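Local coordinates for uncharacterized protein Atu2129 (Agrobacterium tumefaciens, PDB 3DNH), which is of unknown function but carries a CREG-like beta-barrel of the pyridoxamine 5'-phosphate oxidase family, whose FMN-binding relatives hint at a related role, at residues T46-S51 / A80-T85; T85-S90 / V110-R115; A179-A184 / V241-Q246. One frame throughout, in Å; residues are numbered along the deposited sequence.

Contact 1 of 3, residues T46-S51 / A80-T85; sequences TLDPVS and ARNMET
In Asn-82, a chi1 of -70° puts CG beside the backbone N, 3.2 Å from Leu-47 O at the end of strand 41-47. The neighbouring Arg-81 has CG anti to its own N (chi1 -165°), and bends at chi2 and chi3 bring NE round to the amide of Asn-82. NE and NH2 grip Asn-82 OD1 side-on, at 3.0 and 2.9 Å, with the oxygen in the guanidinium plane, a double grip that probably helps to hold the amide's orientation. Pro-49 lies over one guanidinium face, CG 3.8 Å from Arg-81 NE, while its CB reaches Thr-85. Asp-48 adds a long salt bridge, OD2 to Arg-81 NH2 at 3.7 Å, the two planes 75° apart. Two waters fill in the polar links: one donates to both Leu-47 O and Thr-85 OG1, the other joins Asp-48 OD2 to Asn-82 ND2. Asp-48 OD1 accepts from Val-50 N, an Asx turn, and from Ser-51 N, completing an Asx motif, the two from opposite faces of its plane; it also bonds Thr-12 of the second subunit. The contact pins the turn after barrel strand 41-47 to helix 78-85, with Thr-46 paired to Tyr-55 of strand 54-63 and Met-83 resting on Ile-89 of strand 88-93, both in the same barrel, and Thr-12 of the second subunit accepting from Arg-81 NH2 through its backbone O.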
loop_
_atom_site.group_PDB
_atom_site.type_symbol
_atom_site.label_atom_id
_atom_site.label_comp_id
_atom_site.label_asym_id
_atom_site.label_seq_id
_atom_site.Cartn_x
_atom_site.Cartn_y
_atom_site.Cartn_z
ATOM N N THR A 46 4.812 -12.034 -3.234
ATOM C CA THR A 46 5.862 -12.990 -3.412
ATOM C C THR A 46 5.153 -14.341 -3.134
ATOM O O THR A 46 4.019 -14.364 -2.621
ATOM C CB THR A 46 6.887 -12.492 -2.370
ATOM O OG1 THR A 46 8.071 -11.916 -2.955
ATOM C CG2 THR A 46 7.026 -13.238 -1.120
ATOM N N LEU A 47 5.782 -15.457 -3.501
ATOM C CA LEU A 47 5.168 -16.775 -3.272
ATOM C C LEU A 47 5.918 -17.589 -2.226
ATOM O O LEU A 47 7.150 -17.701 -2.264
ATOM C CB LEU A 47 5.054 -17.585 -4.581
ATOM C CG LEU A 47 4.193 -17.079 -5.761
ATOM C CD1 LEU A 47 4.434 -17.965 -7.006
ATOM C CD2 LEU A 47 2.689 -17.048 -5.423
ATOM N N ASP A 48 5.170 -18.182 -1.302
ATOM C CA ASP A 48 5.768 -19.050 -0.328
ATOM C C ASP A 48 6.170 -20.377 -0.981
ATOM O O ASP A 48 5.365 -21.012 -1.670
ATOM C CB ASP A 48 4.866 -19.255 0.864
ATOM C CG ASP A 48 5.577 -19.952 2.001
ATOM O OD1 ASP A 48 5.734 -21.196 1.937
ATOM O OD2 ASP A 48 6.005 -19.252 2.946
ATOM N N PRO A 49 7.440 -20.788 -0.787
ATOM C CA PRO A 49 7.950 -22.018 -1.423
ATOM C C PRO A 49 7.318 -23.345 -1.001
ATOM O O PRO A 49 7.430 -24.322 -1.746
ATOM C CB PRO A 49 9.437 -22.004 -1.095
ATOM C CG PRO A 49 9.603 -21.084 0.022
ATOM C CD PRO A 49 8.485 -20.086 -0.024
ATOM N N VAL A 50 6.720 -23.419 0.190
ATOM C CA VAL A 50 6.158 -24.681 0.699
ATOM C C VAL A 50 4.633 -24.650 0.622
ATOM O O VAL A 50 4.001 -25.580 0.119
ATOM C CB VAL A 50 6.598 -24.991 2.190
ATOM C CG1 VAL A 50 5.979 -26.294 2.710
ATOM C CG2 VAL A 50 8.122 -25.053 2.333
ATOM N N SER A 51 4.050 -23.561 1.115
ATOM C CA SER A 51 2.604 -23.496 1.306
ATOM C C SER A 51 1.879 -23.112 0.028
ATOM O O SER A 51 0.738 -23.481 -0.170
ATOM C CB SER A 51 2.251 -22.539 2.443
ATOM O OG SER A 51 2.634 -21.207 2.115
ATOM N N ALA A 80 12.478 -11.641 0.489
ATOM C CA ALA A 80 13.793 -11.929 -0.123
ATOM C C ALA A 80 13.977 -13.423 -0.346
ATOM O O ALA A 80 14.308 -13.844 -1.473
ATOM C CB ALA A 80 14.934 -11.383 0.717
ATOM N N ARG A 81 13.762 -14.215 0.724
ATOM C CA ARG A 81 13.808 -15.662 0.666
ATOM C C ARG A 81 12.890 -16.179 -0.431
ATOM O O ARG A 81 13.320 -17.004 -1.258
ATOM C CB ARG A 81 13.399 -16.288 2.019
ATOM C CG ARG A 81 13.744 -17.811 2.243
ATOM C CD ARG A 81 12.679 -18.802 1.703
ATOM N NE ARG A 81 11.307 -18.368 2.038
ATOM C CZ ARG A 81 10.712 -18.578 3.202
ATOM N NH1 ARG A 81 11.346 -19.246 4.173
ATOM N NH2 ARG A 81 9.478 -18.131 3.401
ATOM N N ASN A 82 11.628 -15.735 -0.411
ATOM C CA ASN A 82 10.627 -16.250 -1.362
ATOM C C ASN A 82 11.106 -16.031 -2.786
ATOM O O ASN A 82 11.096 -16.968 -3.607
ATOM C CB ASN A 82 9.241 -15.620 -1.147
ATOM C CG ASN A 82 8.579 -16.072 0.139
ATOM O OD1 ASN A 82 8.993 -17.058 0.730
ATOM N ND2 ASN A 82 7.559 -15.331 0.597
HETATM N N MSE A 83 11.573 -14.811 -3.047
HETATM C CA MSE A 83 12.119 -14.431 -4.343
HETATM C C MSE A 83 13.364 -15.232 -4.783
HETATM O O MSE A 83 13.530 -15.478 -5.969
HETATM C CB MSE A 83 12.389 -12.923 -4.383
HETATM C CG MSE A 83 11.107 -12.090 -4.437
HETATM SE SE MSE A 83 11.407 -10.167 -4.655
HETATM C CE MSE A 83 12.111 -9.718 -2.847
ATOM N N GLU A 84 14.210 -15.661 -3.838
ATOM C CA GLU A 84 15.288 -16.635 -4.151
ATOM C C GLU A 84 14.684 -17.920 -4.707
ATOM O O GLU A 84 15.121 -18.430 -5.731
ATOM C CB GLU A 84 16.125 -17.028 -2.917
ATOM C CG GLU A 84 17.325 -16.157 -2.569
ATOM C CD GLU A 84 18.109 -15.621 -3.789
ATOM O OE1 GLU A 84 19.169 -16.199 -4.134
ATOM O OE2 GLU A 84 17.672 -14.591 -4.386
ATOM N N THR A 85 13.680 -18.434 -4.010
ATOM C CA THR A 85 13.039 -19.701 -4.365
ATOM C C THR A 85 12.212 -19.642 -5.677
ATOM O O THR A 85 12.204 -20.615 -6.425
ATOM C CB THR A 85 12.199 -20.259 -3.182
ATOM O OG1 THR A 85 11.161 -19.342 -2.826
ATOM C CG2 THR A 85 13.080 -20.500 -1.944
HETATM O O HOH W 1 8.721 -19.267 -3.570
HETATM O O HOH W 2 6.386 -16.574 3.048
#

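Contact 2 of 3, residues T85-S90 / V110-R115; sequences TDARIS and VGRADR
Arg-88, Ile-89 and Ser-90 pair antiparallel with Arg-112, Gly-111 and Val-110, joining strands 88-93 and 106-115 of the closed barrel. Ile-89 and Gly-111 are the hydrogen-bonded pair: Ile-89 N gives to Gly-111 O at 2.9 Å, and Gly-111 N returns to Ile-89 O at 3.0 Å. Two residues earlier, Ala-113 N hydrogen-bonds to Ala-87 O, so this bonding starts one residue before the strand, in the turn that leaves helix 78-85. That turn is an Asx turn, Asp-86 OD1 accepting from Arg-88 N. The same carboxylate makes a side-on salt bridge at the edge of the Arg-88 guanidinium, in the guanidinium plane, OD1 taking NE and OD2 taking NH1 (3.1 Å), each through a syn lone pair. In the six-stranded barrel, strand 88-93 is also the neighbour of strand 41-47, and Ser-90 bonds Ala-45 there, so this pairing helps complete the ring. On the face of Arg-88 and Ser-90, Arg-88 and Arg-112 run side by side with guanidinium planes 6° apart. Arg-88 CG sits 3.6 Å above the Arg-112 plane, toward its rim. Their like charges, NE of Arg-88 and NH1 of Arg-112, stay 4.8 Å apart, and Asp-86 probably eases the repulsion; Tyr-53 of the second subunit makes a cation-pi contact with Arg-88. Ser-90 OG, bonded to Thr-56 of the second subunit, touches Val-110 CG2 at 3.6 Å. On the other face Ile-89 puts CG1 between N and the carbonyl carbon (chi1 64°), and CD1 and CG2 both rest on Ala-113 CB.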
loop_
_atom_site.group_PDB
_atom_site.type_symbol
_atom_site.label_atom_id
_atom_site.label_comp_id
_atom_site.label_asym_id
_atom_site.label_seq_id
_atom_site.Cartn_x
_atom_site.Cartn_y
_atom_site.Cartn_z
ATOM N N THR A 85 13.680 -18.434 -4.010
ATOM C CA THR A 85 13.039 -19.701 -4.365
ATOM C C THR A 85 12.212 -19.642 -5.677
ATOM O O THR A 85 12.204 -20.615 -6.425
ATOM C CB THR A 85 12.199 -20.259 -3.182
ATOM O OG1 THR A 85 11.161 -19.342 -2.826
ATOM C CG2 THR A 85 13.080 -20.500 -1.944
ATOM N N ASP A 86 11.562 -18.499 -5.956
ATOM C CA ASP A 86 10.641 -18.329 -7.091
ATOM C C ASP A 86 10.525 -16.827 -7.384
ATOM O O ASP A 86 10.049 -16.048 -6.530
ATOM C CB ASP A 86 9.266 -18.910 -6.720
ATOM C CG ASP A 86 8.269 -18.931 -7.885
ATOM O OD1 ASP A 86 8.295 -18.062 -8.783
ATOM O OD2 ASP A 86 7.413 -19.842 -7.873
ATOM N N ALA A 87 10.947 -16.421 -8.585
ATOM C CA ALA A 87 11.056 -14.986 -8.899
ATOM C C ALA A 87 9.740 -14.319 -9.329
ATOM O O ALA A 87 9.725 -13.121 -9.547
ATOM C CB ALA A 87 12.172 -14.734 -9.961
ATOM N N ARG A 88 8.651 -15.078 -9.467
ATOM C CA ARG A 88 7.357 -14.513 -9.861
ATOM C C ARG A 88 6.805 -13.612 -8.751
ATOM O O ARG A 88 6.641 -14.044 -7.591
ATOM C CB ARG A 88 6.349 -15.609 -10.207
ATOM C CG ARG A 88 6.761 -16.414 -11.421
ATOM C CD ARG A 88 5.743 -17.476 -11.709
ATOM N NE ARG A 88 5.751 -18.508 -10.693
ATOM C CZ ARG A 88 4.895 -19.526 -10.650
ATOM N NH1 ARG A 88 5.007 -20.419 -9.689
ATOM N NH2 ARG A 88 3.931 -19.652 -11.558
ATOM N N ILE A 89 6.577 -12.348 -9.102
ATOM C CA ILE A 89 6.103 -11.319 -8.149
ATOM C C ILE A 89 4.995 -10.474 -8.757
ATOM O O ILE A 89 4.787 -10.491 -9.981
ATOM C CB ILE A 89 7.251 -10.359 -7.662
ATOM C CG1 ILE A 89 7.866 -9.506 -8.790
ATOM C CG2 ILE A 89 8.367 -11.175 -6.952
ATOM C CD1 ILE A 89 8.682 -8.253 -8.242
ATOM N N SER A 90 4.285 -9.730 -7.896
ATOM C CA SER A 90 3.352 -8.707 -8.339
ATOM C C SER A 90 3.564 -7.454 -7.486
ATOM O O SER A 90 3.832 -7.564 -6.292
ATOM C CB SER A 90 1.901 -9.193 -8.218
ATOM O OG SER A 90 0.981 -8.207 -8.685
ATOM N N VAL A 110 2.705 -7.296 -12.987
ATOM C CA VAL A 110 3.036 -8.678 -12.701
ATOM C C VAL A 110 4.258 -9.077 -13.517
ATOM O O VAL A 110 4.312 -8.791 -14.698
ATOM C CB VAL A 110 1.823 -9.586 -12.974
ATOM C CG1 VAL A 110 2.176 -11.056 -12.772
ATOM C CG2 VAL A 110 0.641 -9.147 -12.110
ATOM N N GLY A 111 5.234 -9.743 -12.897
ATOM C CA GLY A 111 6.408 -10.221 -13.657
ATOM C C GLY A 111 7.433 -10.948 -12.818
ATOM O O GLY A 111 7.070 -11.684 -11.899
ATOM N N ARG A 112 8.716 -10.768 -13.146
ATOM C CA ARG A 112 9.803 -11.422 -12.393
ATOM C C ARG A 112 10.718 -10.429 -11.696
ATOM O O ARG A 112 10.954 -9.334 -12.196
ATOM C CB ARG A 112 10.592 -12.409 -13.266
ATOM C CG ARG A 112 9.786 -13.652 -13.619
ATOM C CD ARG A 112 10.428 -14.513 -14.688
ATOM N NE ARG A 112 9.516 -15.623 -14.965
ATOM C CZ ARG A 112 9.411 -16.734 -14.229
ATOM N NH1 ARG A 112 8.496 -17.643 -14.556
ATOM N NH2 ARG A 112 10.208 -16.947 -13.180
ATOM N N ALA A 113 11.154 -10.798 -10.488
ATOM C CA ALA A 113 12.131 -10.040 -9.734
ATOM C C ALA A 113 13.507 -10.499 -10.173
ATOM O O ALA A 113 13.964 -11.591 -9.765
ATOM C CB ALA A 113 11.953 -10.308 -8.265
ATOM N N ASP A 114 14.164 -9.676 -10.993
ATOM C CA ASP A 114 15.494 -9.938 -11.472
ATOM C C ASP A 114 16.480 -9.233 -10.548
ATOM O O ASP A 114 16.439 -8.013 -10.371
ATOM C CB ASP A 114 15.675 -9.376 -12.888
ATOM C CG ASP A 114 14.997 -10.205 -13.960
ATOM O OD1 ASP A 114 14.927 -11.442 -13.825
ATOM O OD2 ASP A 114 14.536 -9.627 -14.976
ATOM N N ARG A 115 17.419 -9.986 -10.016
ATOM C CA ARG A 115 18.469 -9.392 -9.222
ATOM C C ARG A 115 19.386 -8.481 -10.063
ATOM O O ARG A 115 19.889 -8.873 -11.126
ATOM C CB ARG A 115 19.236 -10.514 -8.542
ATOM C CG ARG A 115 19.915 -10.070 -7.304
ATOM C CD ARG A 115 19.070 -10.237 -6.053
ATOM N NE ARG A 115 20.068 -10.320 -5.006
ATOM C CZ ARG A 115 20.569 -11.456 -4.537
ATOM N NH1 ARG A 115 20.101 -12.619 -4.956
ATOM N NH2 ARG A 115 21.520 -11.421 -3.623
#

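Contact 3 of 3, residues A179-A184 / V241-Q246; sequences AEELMA and VETLKQ
Ala-179 and Glu-242 bring their CA atoms within 4.1 Å, as do Leu-182 and Thr-243 within 4.7 Å, so that the beginnings of helices 180-194 and 244-254 meet, and each receives an acceptor from the other segment. Glu-242 O lies at the first turn of helix 180-194. It accepts from Leu-182 N at 3.3 Å, the donor standing 40° out of the carbonyl plane, and a water that donates to it accepts in turn from Glu-181 N. Ala-179, the N-cap, brings its CA to 3.5 Å from the same oxygen in a CA-H...O contact. In the opposite direction Glu-181 reaches over Thr-243, CG 3.6 Å from Thr-243 CA, and OE2 accepts from Leu-244 N at 3.1 Å, met from above the carboxylate plane. Bonded at the N terminus of helix 244-254, this carboxylate would probably be favoured in its charged form. Helix 244-254 also caps itself: Thr-243 OG1, set between its backbone N and carbonyl carbon (chi1 66°), accepts from Gln-246 N, and Gln-246 OE1 answers with a weak bond from Thr-243 N, a capping box. The same OE1 holds Glu-242 N more firmly, at 2.8 Å. The apolar side is carried by Leu-182, which crosses Val-241 at about a right angle, CD1 and CD2 both 4.1 Å from its CG1. CD2 also lies against Val-241 O, a buried carbonyl with no partner in the model. Glu-242 lays CG beside Ala-179 CB and sends its carboxylate to a salt bridge with Arg-240. Around this joint, Phe-247 of helix 244-254 packs on both Leu-182 and Val-241, Ala-250 adds to Val-241, and Pro-221, between strands 215-220 and 223-227, shares a backbone hydrogen bond with Val-241 and touches Ala-179.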
loop_
_atom_site.group_PDB
_atom_site.type_symbol
_atom_site.label_atom_id
_atom_site.label_comp_id
_atom_site.label_asym_id
_atom_site.label_seq_id
_atom_site.Cartn_x
_atom_site.Cartn_y
_atom_site.Cartn_z
ATOM N N ALA A 179 17.498 8.707 -28.741
ATOM C CA ALA A 179 17.778 9.753 -27.727
ATOM C C ALA A 179 19.115 9.615 -26.984
ATOM O O ALA A 179 19.286 10.233 -25.937
ATOM C CB ALA A 179 16.648 9.811 -26.693
ATOM N N GLU A 180 20.073 8.866 -27.543
ATOM C CA GLU A 180 21.372 8.689 -26.868
ATOM C C GLU A 180 22.064 10.000 -26.502
ATOM O O GLU A 180 22.680 10.078 -25.448
ATOM C CB GLU A 180 22.332 7.778 -27.645
ATOM C CG GLU A 180 22.081 7.663 -29.135
ATOM C CD GLU A 180 20.818 6.879 -29.454
ATOM O OE1 GLU A 180 19.878 7.498 -29.975
ATOM O OE2 GLU A 180 20.752 5.663 -29.176
ATOM N N GLU A 181 21.956 11.027 -27.358
ATOM C CA GLU A 181 22.520 12.351 -27.041
ATOM C C GLU A 181 21.958 12.959 -25.746
ATOM O O GLU A 181 22.730 13.414 -24.881
ATOM C CB GLU A 181 22.376 13.332 -28.222
ATOM C CG GLU A 181 22.180 14.780 -27.734
ATOM C CD GLU A 181 22.792 15.846 -28.620
ATOM O OE1 GLU A 181 23.268 15.502 -29.728
ATOM O OE2 GLU A 181 22.798 17.029 -28.195
ATOM N N LEU A 182 20.628 12.982 -25.603
ATOM C CA LEU A 182 19.980 13.426 -24.342
ATOM C C LEU A 182 20.417 12.590 -23.139
ATOM O O LEU A 182 20.697 13.108 -22.053
ATOM C CB LEU A 182 18.458 13.278 -24.467
ATOM C CG LEU A 182 17.654 13.639 -23.219
ATOM C CD1 LEU A 182 17.677 15.146 -22.981
ATOM C CD2 LEU A 182 16.204 13.144 -23.338
HETATM N N MSE A 183 20.431 11.279 -23.339
HETATM C CA MSE A 183 20.723 10.349 -22.249
HETATM C C MSE A 183 22.192 10.472 -21.831
HETATM O O MSE A 183 22.504 10.359 -20.651
HETATM C CB MSE A 183 20.343 8.912 -22.663
HETATM C CG MSE A 183 18.813 8.718 -22.969
HETATM SE SE MSE A 183 17.569 9.710 -21.731
HETATM C CE MSE A 183 17.970 8.877 -20.015
ATOM N N ALA A 184 23.083 10.723 -22.799
ATOM C CA ALA A 184 24.480 11.031 -22.487
ATOM C C ALA A 184 24.610 12.328 -21.654
ATOM O O ALA A 184 25.579 12.495 -20.920
ATOM C CB ALA A 184 25.327 11.106 -23.765
ATOM N N VAL A 241 11.663 14.315 -26.729
ATOM C CA VAL A 241 12.930 15.073 -26.773
ATOM C C VAL A 241 14.103 14.093 -27.003
ATOM O O VAL A 241 14.175 13.042 -26.376
ATOM C CB VAL A 241 13.099 15.905 -25.467
ATOM C CG1 VAL A 241 14.543 16.328 -25.268
ATOM C CG2 VAL A 241 12.176 17.143 -25.535
ATOM N N GLU A 242 14.996 14.414 -27.939
ATOM C CA GLU A 242 16.025 13.422 -28.322
ATOM C C GLU A 242 17.450 13.938 -28.190
ATOM O O GLU A 242 18.403 13.167 -28.016
ATOM C CB GLU A 242 15.749 12.881 -29.729
ATOM C CG GLU A 242 14.706 11.765 -29.708
ATOM C CD GLU A 242 14.514 11.125 -31.059
ATOM O OE1 GLU A 242 14.890 11.739 -32.102
ATOM O OE2 GLU A 242 13.970 9.996 -31.074
ATOM N N THR A 243 17.557 15.259 -28.183
ATOM C CA THR A 243 18.841 15.936 -28.150
ATOM C C THR A 243 18.864 16.994 -27.088
ATOM O O THR A 243 17.818 17.397 -26.534
ATOM C CB THR A 243 19.165 16.609 -29.511
ATOM O OG1 THR A 243 18.231 17.671 -29.757
ATOM C CG2 THR A 243 19.116 15.596 -30.650
ATOM N N LEU A 244 20.068 17.473 -26.803
ATOM C CA LEU A 244 20.215 18.526 -25.814
ATOM C C LEU A 244 19.554 19.813 -26.310
ATOM O O LEU A 244 18.857 20.486 -25.546
ATOM C CB LEU A 244 21.693 18.772 -25.500
ATOM C CG LEU A 244 21.963 19.817 -24.415
ATOM C CD1 LEU A 244 21.623 19.243 -23.047
ATOM C CD2 LEU A 244 23.419 20.203 -24.458
ATOM N N LYS A 245 19.793 20.158 -27.579
ATOM C CA LYS A 245 19.141 21.319 -28.183
ATOM C C LYS A 245 17.633 21.237 -27.983
ATOM O O LYS A 245 17.020 22.219 -27.580
ATOM C CB LYS A 245 19.450 21.462 -29.687
ATOM C CG LYS A 245 19.036 22.836 -30.213
ATOM C CD LYS A 245 19.739 23.241 -31.516
ATOM C CE LYS A 245 19.936 24.747 -31.552
ATOM N NZ LYS A 245 20.677 25.218 -30.341
ATOM N N GLN A 246 17.052 20.059 -28.243
ATOM C CA GLN A 246 15.616 19.867 -28.113
ATOM C C GLN A 246 15.188 19.970 -26.658
ATOM O O GLN A 246 14.131 20.516 -26.362
ATOM C CB GLN A 246 15.148 18.551 -28.739
ATOM C CG GLN A 246 15.290 18.492 -30.273
ATOM C CD GLN A 246 14.961 17.119 -30.827
ATOM O OE1 GLN A 246 14.852 16.138 -30.089
ATOM N NE2 GLN A 246 14.802 17.039 -32.142
HETATM O O HOH W 3 20.045 11.712 -29.900
#

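From the N terminus, contact 1 comes first and closes a loop through strands 54-63 and 69-74, tying the end of strand 41-47 to helix 78-85. Contact 2 starts on the residue where contact 1 ends, Thr-85, and closes the loop between strands 88-93 and 106-115. Contact 3 follows, closing a loop that holds helix 199-206 and the three-stranded sheet, and joining the starts of helices 180-194 and 244-254. The three lie in series; none nests or crosses. Contacts 1 and 2 touch, with a salt bridge from Glu-84 OE2 to Arg-115 NH1 at 3.2 Å, and both face the second subunit. Contact 3 stands apart, its centre about 42 Å from that of contact 1 and about 33 Å from that of contact 2.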